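Local atomic coordinates of uncharacterized protein (Bombyx mori, PDB entry 5AZ0), a protein that probably reduces carbonyl groups of aldehydes and ketones to alcohols with a nicotinamide cofactor, as other aldo-keto reductases do. Residues A[180-185]-A[207-212]; A[222-227]-A[311-316]; A[198-203]-A[268-273]. One frame throughout, in Å; residues are numbered along the deposited sequence.

Interaction 1 (A[180-185]-A[207-212]); sequences EQMKRL and ADLVDY. With ACT (acetate ion), chain J.
The hydroxyl of Y212 ends against K183 CA and CB. Its OH lies 3.2 Å from K183 CA, a close approach, and no hydrogen bond joins the two segments. Both are parts of outer helices of the TIM barrel of the aldo-keto reductase family. Helix 179-188 and helix 207-215 flank strand 195-199 in the chain. They run nearly parallel, with 18° between the segments and axes 10.8 Å apart. That separation is wide, and the tyrosine spans it. Its CG stands opposite its own backbone N (chi1 -178°), which sends the ring out toward residues 182 and 183.

The ring meets them obliquely. CE2 is 4.0 Å from M182 CB, while OH also touches K183 CB. K183 crosses the tyrosine at about a right angle, and its extended chain then leads the amine away. Only its first carbons take part.

Deeper in, M182 and L209 also cross at about a right angle. M182 CG meets L209 CD1 at 4.2 Å. Both side chains are buried, and both also pack on N196 of strand 195-199. I179 and L186 add to the cover of Y212.

At the start of helix 207-215 sits an acetate, probably from the crystallisation liquor. The helix end would favour an anion there. D208 N donates to acetate O over 2.8 Å, with an N-H...O angle of 163°.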
loop_
_atom_site.group_PDB
_atom_site.type_symbol
_atom_site.label_atom_id
_atom_site.label_comp_id
_atom_site.label_asym_id
_atom_site.label_seq_id
_atom_site.Cartn_x
_atom_site.Cartn_y
_atom_site.Cartn_z
ATOM N N GLU A 180 0.479 4.170 18.355
ATOM C CA GLU A 180 1.121 3.539 19.500
ATOM C C GLU A 180 2.192 2.547 19.048
ATOM O O GLU A 180 3.314 2.467 19.563
ATOM C CB GLU A 180 0.026 2.803 20.360
ATOM C CG GLU A 180 -1.013 3.695 21.085
ATOM C CD GLU A 180 -2.270 4.090 20.292
ATOM O OE1 GLU A 180 -2.461 3.659 19.141
ATOM O OE2 GLU A 180 -3.082 4.890 20.827
ATOM N N GLN A 181 1.811 1.712 18.087
ATOM C CA GLN A 181 2.813 0.728 17.497
ATOM C C GLN A 181 3.998 1.455 16.801
ATOM O O GLN A 181 5.174 1.118 16.998
ATOM C CB GLN A 181 2.081 -0.183 16.535
ATOM C CG GLN A 181 1.106 -1.111 17.287
ATOM C CD GLN A 181 0.134 -1.793 16.386
ATOM O OE1 GLN A 181 -0.252 -1.248 15.357
ATOM N NE2 GLN A 181 -0.263 -3.017 16.753
ATOM N N MET A 182 3.690 2.549 16.115
ATOM C CA MET A 182 4.771 3.337 15.467
ATOM C C MET A 182 5.713 3.915 16.453
ATOM O O MET A 182 6.982 3.840 16.315
ATOM C CB MET A 182 4.165 4.427 14.591
ATOM C CG MET A 182 3.473 3.887 13.320
ATOM S SD MET A 182 4.678 3.054 12.193
ATOM C CE MET A 182 6.034 4.196 12.134
ATOM N N LYS A 183 5.122 4.478 17.510
ATOM C CA LYS A 183 5.989 5.057 18.584
ATOM C C LYS A 183 6.914 4.022 19.282
ATOM O O LYS A 183 8.132 4.233 19.502
ATOM C CB LYS A 183 5.085 5.824 19.574
ATOM C CG LYS A 183 5.768 6.264 20.835
ATOM C CD LYS A 183 4.996 7.332 21.623
ATOM C CE LYS A 183 5.912 7.946 22.711
ATOM N NZ LYS A 183 5.263 9.006 23.560
ATOM N N ARG A 184 6.330 2.899 19.659
ATOM C CA ARG A 184 7.096 1.834 20.303
ATOM C C ARG A 184 8.153 1.269 19.313
ATOM O O ARG A 184 9.313 1.013 19.651
ATOM C CB ARG A 184 6.152 0.699 20.741
ATOM C CG ARG A 184 6.863 -0.346 21.615
ATOM C CD ARG A 184 5.873 -1.078 22.523
ATOM N NE ARG A 184 6.541 -2.265 23.100
ATOM C CZ ARG A 184 6.707 -3.468 22.514
ATOM N NH1 ARG A 184 6.303 -3.736 21.277
ATOM N NH2 ARG A 184 7.329 -4.434 23.182
ATOM N N LEU A 185 7.749 1.115 18.061
ATOM C CA LEU A 185 8.774 0.645 17.040
ATOM C C LEU A 185 9.927 1.639 16.923
ATOM O O LEU A 185 11.116 1.295 17.003
ATOM C CB LEU A 185 8.055 0.367 15.695
ATOM C CG LEU A 185 9.029 -0.014 14.579
ATOM C CD1 LEU A 185 9.842 -1.220 14.983
ATOM C CD2 LEU A 185 8.245 -0.277 13.312
ATOM N N ALA A 207 -5.368 11.764 10.402
ATOM C CA ALA A 207 -4.567 12.947 10.571
ATOM C C ALA A 207 -3.504 12.816 11.640
ATOM O O ALA A 207 -2.345 13.158 11.405
ATOM C CB ALA A 207 -5.454 14.223 10.810
ATOM N N ASP A 208 -3.850 12.314 12.804
ATOM C CA ASP A 208 -2.838 12.214 13.882
ATOM C C ASP A 208 -1.753 11.205 13.495
ATOM O O ASP A 208 -0.583 11.446 13.731
ATOM C CB ASP A 208 -3.458 11.773 15.238
ATOM C CG ASP A 208 -4.306 12.884 15.901
ATOM O OD1 ASP A 208 -4.309 14.007 15.425
ATOM O OD2 ASP A 208 -5.035 12.589 16.862
ATOM N N LEU A 209 -2.175 10.049 12.978
ATOM C CA LEU A 209 -1.184 9.011 12.558
ATOM C C LEU A 209 -0.255 9.544 11.414
ATOM O O LEU A 209 0.961 9.503 11.531
ATOM C CB LEU A 209 -1.896 7.712 12.208
ATOM C CG LEU A 209 -1.037 6.490 11.725
ATOM C CD1 LEU A 209 0.080 6.205 12.692
ATOM C CD2 LEU A 209 -1.976 5.289 11.451
ATOM N N VAL A 210 -0.832 10.242 10.458
ATOM C CA VAL A 210 -0.032 10.814 9.366
ATOM C C VAL A 210 0.947 11.847 9.896
ATOM O O VAL A 210 2.115 11.831 9.552
ATOM C CB VAL A 210 -0.950 11.390 8.281
ATOM C CG1 VAL A 210 -0.192 12.234 7.246
ATOM C CG2 VAL A 210 -1.702 10.268 7.592
ATOM N N ASP A 211 0.472 12.738 10.765
ATOM C CA ASP A 211 1.306 13.781 11.312
ATOM C C ASP A 211 2.414 13.183 12.122
ATOM O O ASP A 211 3.535 13.615 12.040
ATOM C CB ASP A 211 0.466 14.763 12.211
ATOM C CG ASP A 211 -0.483 15.662 11.404
ATOM O OD1 ASP A 211 -0.387 15.771 10.150
ATOM O OD2 ASP A 211 -1.381 16.233 12.022
ATOM N N TYR A 212 2.085 12.193 12.925
ATOM C CA TYR A 212 3.129 11.536 13.726
ATOM C C TYR A 212 4.221 10.903 12.816
ATOM O O TYR A 212 5.459 11.030 13.047
ATOM C CB TYR A 212 2.515 10.448 14.651
ATOM C CG TYR A 212 3.583 9.815 15.519
ATOM C CD1 TYR A 212 4.118 10.505 16.630
ATOM C CD2 TYR A 212 4.117 8.601 15.218
ATOM C CE1 TYR A 212 5.123 9.941 17.405
ATOM C CE2 TYR A 212 5.150 8.047 15.955
ATOM C CZ TYR A 212 5.646 8.708 17.038
ATOM O OH TYR A 212 6.667 8.106 17.745
HETATM C C ACT J . -7.381 11.360 12.914
HETATM O O ACT J . -6.482 11.834 13.610
HETATM O OXT ACT J . -7.349 10.151 12.729
HETATM C CH3 ACT J . -8.450 12.175 12.219
#

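Interaction 2 (A[222-227]-A[311-316]); sequences AYSPFG and RTVRPL. With ACT (acetate ion), chain G; ACT (acetate ion), chain D.
The Y223 ring meets V313 at its edge, with V313 CG2 near the ring plane and 4.0 Å from Y223 CE1. The other flat groups are two guanidiniums of segment 311-316. One face of the R314 group carries R311 CD, 3.8 Å above the plane and toward the rim. At its edge lies the acetate of chain G, with OXT in plane. The R311 group has R314 NH2 at its edge. R311 NH1 donates to O of the acetate of chain D over 3.1 Å, with that O near the guanidinium plane.

Residues 311-316 give the acetate of chain G three bonds. R314 NE donates to OXT over 2.6 Å. R314 NH2 and the backbone R311 N both donate to O.

Across the contact the touches are few. S224 OG is 3.7 Å from V313 CG2. T312 OG1 comes within 3.3 Å of G227 CA, at the end of the type I turn from S224 to G227. The threonine hydroxyl lies opposite its carbonyl carbon (chi1 -60°), facing the turn. Y223 OH bonds to N176.

The Y223 strand end and this C-terminal loop border the cofactor and substrate cleft in aldo-keto reductases. Y223 is probably the tyrosine that stacks on the nicotinamide. The acetates, probably from the crystallisation liquor, may mark a rim attractive to carboxylates. The contact itself joins methyls, a ring edge, hydroxyls and glycine backbone without a hydrogen bond. E199, which accepts from T312 N and V313 N, ties the loop to the barrel from outside.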
loop_
_atom_site.group_PDB
_atom_site.type_symbol
_atom_site.label_atom_id
_atom_site.label_comp_id
_atom_site.label_asym_id
_atom_site.label_seq_id
_atom_site.Cartn_x
_atom_site.Cartn_y
_atom_site.Cartn_z
ATOM N N ALA A 222 -0.676 5.305 1.137
ATOM C CA ALA A 222 -2.100 5.019 1.278
ATOM C C ALA A 222 -2.567 3.893 0.355
ATOM O O ALA A 222 -2.457 4.048 -0.859
ATOM C CB ALA A 222 -2.913 6.265 0.950
ATOM N N TYR A 223 -3.098 2.826 0.921
ATOM C CA TYR A 223 -3.981 1.937 0.178
ATOM C C TYR A 223 -5.455 2.303 0.359
ATOM O O TYR A 223 -5.793 3.083 1.231
ATOM C CB TYR A 223 -3.700 0.484 0.483
ATOM C CG TYR A 223 -4.105 -0.072 1.819
ATOM C CD1 TYR A 223 -5.407 -0.510 2.051
ATOM C CD2 TYR A 223 -3.188 -0.205 2.846
ATOM C CE1 TYR A 223 -5.761 -1.031 3.270
ATOM C CE2 TYR A 223 -3.544 -0.748 4.030
ATOM C CZ TYR A 223 -4.816 -1.150 4.264
ATOM O OH TYR A 223 -5.136 -1.749 5.491
ATOM N N SER A 224 -6.316 1.758 -0.507
ATOM C CA SER A 224 -7.722 2.166 -0.658
ATOM C C SER A 224 -7.900 3.651 -0.608
ATOM O O SER A 224 -8.669 4.125 0.186
ATOM C CB SER A 224 -8.627 1.581 0.430
ATOM O OG SER A 224 -8.582 0.175 0.412
ATOM N N PRO A 225 -7.188 4.387 -1.449
ATOM C CA PRO A 225 -7.198 5.832 -1.459
ATOM C C PRO A 225 -8.554 6.444 -1.847
ATOM O O PRO A 225 -8.787 7.611 -1.559
ATOM C CB PRO A 225 -6.089 6.191 -2.455
ATOM C CG PRO A 225 -6.071 4.995 -3.395
ATOM C CD PRO A 225 -6.345 3.822 -2.522
ATOM N N PHE A 226 -9.435 5.672 -2.469
ATOM C CA PHE A 226 -10.784 6.131 -2.850
ATOM C C PHE A 226 -11.849 5.715 -1.838
ATOM O O PHE A 226 -13.028 6.058 -2.005
ATOM C CB PHE A 226 -11.173 5.541 -4.214
ATOM C CG PHE A 226 -10.246 5.942 -5.345
ATOM C CD1 PHE A 226 -10.052 7.261 -5.662
ATOM C CD2 PHE A 226 -9.570 4.978 -6.086
ATOM C CE1 PHE A 226 -9.148 7.632 -6.668
ATOM C CE2 PHE A 226 -8.693 5.324 -7.099
ATOM C CZ PHE A 226 -8.509 6.644 -7.428
ATOM N N GLY A 227 -11.439 4.983 -0.802
ATOM C CA GLY A 227 -12.335 4.471 0.197
ATOM C C GLY A 227 -13.521 3.806 -0.471
ATOM O O GLY A 227 -13.341 2.942 -1.332
ATOM N N ARG A 311 -13.882 3.468 8.123
ATOM C CA ARG A 311 -12.734 2.679 7.707
ATOM C C ARG A 311 -13.235 1.622 6.707
ATOM O O ARG A 311 -14.058 0.771 7.033
ATOM C CB ARG A 311 -12.120 2.040 8.930
ATOM C CG ARG A 311 -10.850 1.291 8.617
ATOM C CD ARG A 311 -10.335 0.651 9.858
ATOM N NE ARG A 311 -9.771 1.625 10.778
ATOM C CZ ARG A 311 -8.573 2.196 10.660
ATOM N NH1 ARG A 311 -7.754 1.908 9.616
ATOM N NH2 ARG A 311 -8.176 3.082 11.600
ATOM N N THR A 312 -12.796 1.760 5.467
ATOM C CA THR A 312 -13.158 0.834 4.379
ATOM C C THR A 312 -12.671 -0.583 4.639
ATOM O O THR A 312 -13.379 -1.514 4.340
ATOM C CB THR A 312 -12.594 1.356 3.059
ATOM O OG1 THR A 312 -13.145 2.665 2.794
ATOM C CG2 THR A 312 -12.888 0.394 1.930
ATOM N N VAL A 313 -11.476 -0.737 5.237
ATOM C CA VAL A 313 -10.840 -2.081 5.435
ATOM C C VAL A 313 -10.686 -2.412 6.922
ATOM O O VAL A 313 -9.799 -1.888 7.597
ATOM C CB VAL A 313 -9.453 -2.173 4.704
ATOM C CG1 VAL A 313 -8.763 -3.511 4.976
ATOM C CG2 VAL A 313 -9.609 -1.958 3.197
ATOM N N ARG A 314 -11.572 -3.252 7.442
ATOM C CA ARG A 314 -11.657 -3.486 8.899
ATOM C C ARG A 314 -11.912 -4.948 9.077
ATOM O O ARG A 314 -13.028 -5.420 9.066
ATOM C CB ARG A 314 -12.736 -2.628 9.583
ATOM C CG ARG A 314 -12.778 -2.807 11.118
ATOM C CD ARG A 314 -13.979 -2.093 11.780
ATOM N NE ARG A 314 -13.874 -0.639 11.655
ATOM C CZ ARG A 314 -13.226 0.173 12.485
ATOM N NH1 ARG A 314 -12.612 -0.290 13.558
ATOM N NH2 ARG A 314 -13.230 1.476 12.251
ATOM N N PRO A 315 -10.839 -5.708 9.122
ATOM C CA PRO A 315 -11.009 -7.146 9.098
ATOM C C PRO A 315 -11.363 -7.637 10.504
ATOM O O PRO A 315 -10.480 -7.878 11.327
ATOM C CB PRO A 315 -9.647 -7.639 8.571
ATOM C CG PRO A 315 -8.691 -6.568 8.930
ATOM C CD PRO A 315 -9.437 -5.284 8.987
ATOM N N LEU A 316 -12.671 -7.825 10.748
ATOM C CA LEU A 316 -13.174 -8.094 12.120
ATOM C C LEU A 316 -12.681 -9.379 12.675
ATOM O O LEU A 316 -12.401 -9.444 13.867
ATOM C CB LEU A 316 -14.715 -8.033 12.171
ATOM C CG LEU A 316 -15.169 -6.569 11.931
ATOM C CD1 LEU A 316 -16.599 -6.513 11.419
ATOM C CD2 LEU A 316 -14.924 -5.645 13.151
HETATM C C ACT G . -15.912 1.279 9.851
HETATM O O ACT G . -15.434 2.290 10.480
HETATM O OXT ACT G . -15.439 0.104 9.765
HETATM C CH3 ACT G . -17.130 1.482 9.066
HETATM C C ACT D . -4.040 2.274 11.140
HETATM O O ACT D . -4.714 2.302 9.994
HETATM O OXT ACT D . -2.894 1.773 11.322
HETATM C CH3 ACT D . -4.551 2.841 12.435
#

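Interaction 3 (A[198-203]-A[268-273]); sequences IEVNLN and YQRGIV
V200 and I272 are the closest pair along the backbones, with CA atoms 8.6 Å apart, and between helix 259-269 and I272 the chain turns through a Schellman motif at G271, whose phi is positive.

The side chains of V200 and I272 reach toward each other tip to tip, V200 CG1 meeting I272 CD1 at 4.0 Å. R270 arrives from the direction opposite to V200. Its NH1 is 3.5 Å from V200 CG1, an oblique approach. The bend at chi3 (52°) folds the guanidinium back, and I272 CD1 packs on one of its faces, 3.7 Å above the centre.

The strongest partner of R270 NH1 is S205 O, outside the contact, and this bond fixes the position of the group. A water that takes a weak bond from NH1 donates to N201 O. N201 ND2 donates to E199 OE2 over 2.7 Å, on the lone pair of OE2 that faces away from the other carboxylate oxygen. S224 O also bonds to ND2.

The contact is buried in the TIM barrel. A222 of strand 219-223 touches both V200 and I272, L267 of helix 259-269 packs on V200, and V210 of helix 207-215 packs on R270 and I272.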
loop_
_atom_site.group_PDB
_atom_site.type_symbol
_atom_site.label_atom_id
_atom_site.label_comp_id
_atom_site.label_asym_id
_atom_site.label_seq_id
_atom_site.Cartn_x
_atom_site.Cartn_y
_atom_site.Cartn_z
ATOM N N ILE A 198 -0.876 2.323 5.053
ATOM C CA ILE A 198 -2.148 2.274 5.766
ATOM C C ILE A 198 -3.266 2.730 4.877
ATOM O O ILE A 198 -3.047 3.354 3.850
ATOM C CB ILE A 198 -2.159 3.235 6.993
ATOM C CG1 ILE A 198 -1.663 4.636 6.586
ATOM C CG2 ILE A 198 -1.340 2.665 8.097
ATOM C CD1 ILE A 198 -1.717 5.676 7.652
ATOM N N GLU A 199 -4.498 2.489 5.301
ATOM C CA GLU A 199 -5.634 3.137 4.610
ATOM C C GLU A 199 -5.704 4.618 4.866
ATOM O O GLU A 199 -5.716 5.044 6.014
ATOM C CB GLU A 199 -6.947 2.507 5.029
ATOM C CG GLU A 199 -8.174 3.117 4.308
ATOM C CD GLU A 199 -9.535 2.523 4.819
ATOM O OE1 GLU A 199 -9.559 1.445 5.488
ATOM O OE2 GLU A 199 -10.568 3.182 4.599
ATOM N N VAL A 200 -5.703 5.398 3.788
ATOM C CA VAL A 200 -6.013 6.826 3.834
ATOM C C VAL A 200 -6.882 7.132 2.639
ATOM O O VAL A 200 -6.620 6.691 1.513
ATOM C CB VAL A 200 -4.797 7.730 3.762
ATOM C CG1 VAL A 200 -5.131 9.127 4.355
ATOM C CG2 VAL A 200 -3.631 7.137 4.539
ATOM N N ASN A 201 -7.940 7.878 2.896
ATOM C CA ASN A 201 -8.933 8.333 1.880
ATOM C C ASN A 201 -9.755 9.550 2.452
ATOM O O ASN A 201 -9.380 10.147 3.478
ATOM C CB ASN A 201 -9.794 7.141 1.417
ATOM C CG ASN A 201 -10.424 6.414 2.585
ATOM O OD1 ASN A 201 -11.221 7.019 3.350
ATOM N ND2 ASN A 201 -10.149 5.108 2.711
ATOM N N LEU A 202 -10.758 10.030 1.717
ATOM C CA LEU A 202 -11.434 11.262 2.121
ATOM C C LEU A 202 -12.267 11.110 3.446
ATOM O O LEU A 202 -12.381 12.059 4.177
ATOM C CB LEU A 202 -12.228 11.830 0.969
ATOM C CG LEU A 202 -11.372 12.335 -0.161
ATOM C CD1 LEU A 202 -12.250 12.533 -1.373
ATOM C CD2 LEU A 202 -10.632 13.629 0.202
ATOM N N ASN A 203 -12.749 9.909 3.735
ATOM C CA ASN A 203 -13.470 9.595 4.934
ATOM C C ASN A 203 -12.613 9.162 6.099
ATOM O O ASN A 203 -13.101 9.254 7.246
ATOM C CB ASN A 203 -14.496 8.480 4.683
ATOM C CG ASN A 203 -15.549 8.878 3.649
ATOM O OD1 ASN A 203 -15.963 8.086 2.833
ATOM N ND2 ASN A 203 -15.947 10.131 3.668
ATOM N N TYR A 268 -1.831 13.519 -2.539
ATOM C CA TYR A 268 -0.491 13.893 -2.951
ATOM C C TYR A 268 -0.086 15.149 -2.257
ATOM O O TYR A 268 1.060 15.311 -1.834
ATOM C CB TYR A 268 -0.435 14.096 -4.466
ATOM C CG TYR A 268 0.796 14.766 -4.921
ATOM C CD1 TYR A 268 2.000 14.154 -4.811
ATOM C CD2 TYR A 268 0.760 16.051 -5.447
ATOM C CE1 TYR A 268 3.174 14.770 -5.209
ATOM C CE2 TYR A 268 1.943 16.692 -5.869
ATOM C CZ TYR A 268 3.166 16.043 -5.741
ATOM O OH TYR A 268 4.383 16.682 -6.118
ATOM N N GLN A 269 -1.035 16.082 -2.203
ATOM C CA GLN A 269 -0.812 17.362 -1.582
ATOM C C GLN A 269 -0.666 17.276 -0.035
ATOM O O GLN A 269 -0.026 18.116 0.517
ATOM C CB GLN A 269 -1.958 18.330 -1.919
ATOM C CG GLN A 269 -1.560 19.796 -1.679
ATOM C CD GLN A 269 -2.520 20.810 -2.328
ATOM O OE1 GLN A 269 -2.820 20.735 -3.524
ATOM N NE2 GLN A 269 -3.002 21.745 -1.526
ATOM N N ARG A 270 -1.232 16.250 0.612
ATOM C CA ARG A 270 -0.867 15.894 1.994
ATOM C C ARG A 270 0.521 15.265 2.147
ATOM O O ARG A 270 0.941 14.980 3.282
ATOM C CB ARG A 270 -1.907 14.988 2.630
ATOM C CG ARG A 270 -3.339 15.503 2.568
ATOM C CD ARG A 270 -4.290 14.622 3.407
ATOM N NE ARG A 270 -3.810 14.433 4.791
ATOM C CZ ARG A 270 -4.209 13.439 5.578
ATOM N NH1 ARG A 270 -5.086 12.540 5.152
ATOM N NH2 ARG A 270 -3.682 13.303 6.779
ATOM N N GLY A 271 1.268 15.086 1.049
ATOM C CA GLY A 271 2.559 14.381 1.102
ATOM C C GLY A 271 2.434 12.858 1.277
ATOM O O GLY A 271 3.346 12.205 1.768
ATOM N N ILE A 272 1.317 12.303 0.846
ATOM C CA ILE A 272 1.019 10.898 0.984
ATOM C C ILE A 272 1.121 10.220 -0.399
ATOM O O ILE A 272 0.581 10.748 -1.366
ATOM C CB ILE A 272 -0.412 10.728 1.546
ATOM C CG1 ILE A 272 -0.421 11.287 2.972
ATOM C CG2 ILE A 272 -0.805 9.275 1.565
ATOM C CD1 ILE A 272 -1.786 11.305 3.672
ATOM N N VAL A 273 1.819 9.055 -0.436
ATOM C CA VAL A 273 1.980 8.221 -1.598
ATOM C C VAL A 273 0.670 7.463 -1.724
ATOM O O VAL A 273 0.180 6.994 -0.737
ATOM C CB VAL A 273 3.162 7.210 -1.415
ATOM C CG1 VAL A 273 3.206 6.219 -2.568
ATOM C CG2 VAL A 273 4.518 7.924 -1.188
HETATM O O HOH W 1 -7.635 12.396 3.745
#

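Overall arrangement
Interactions 1 and 3 share the layer between the barrel strands and the outer helices. L209 CD2 of interaction 1 packs on I198 CD1 of interaction 3, and A207 CA lies near R270 NH2. Interaction 3 is the buried one, and interaction 1 opens outward at K183. Interaction 2 is a surface contact at the C-terminal mouth of the barrel. It meets interaction 3 through neighbouring strands 195-199 and 219-223: A222 N lies 2.7 Å from V273 O, a probable hydrogen bond. No direct hydrogen bond crosses any of the three pairs. Apolar carbons dominate 1 and 3. Interaction 2 pairs a ring edge and hydroxyls with methyl and backbone carbons, and its charged groups lie beside the contact. Interactions 1 and 2 do not touch.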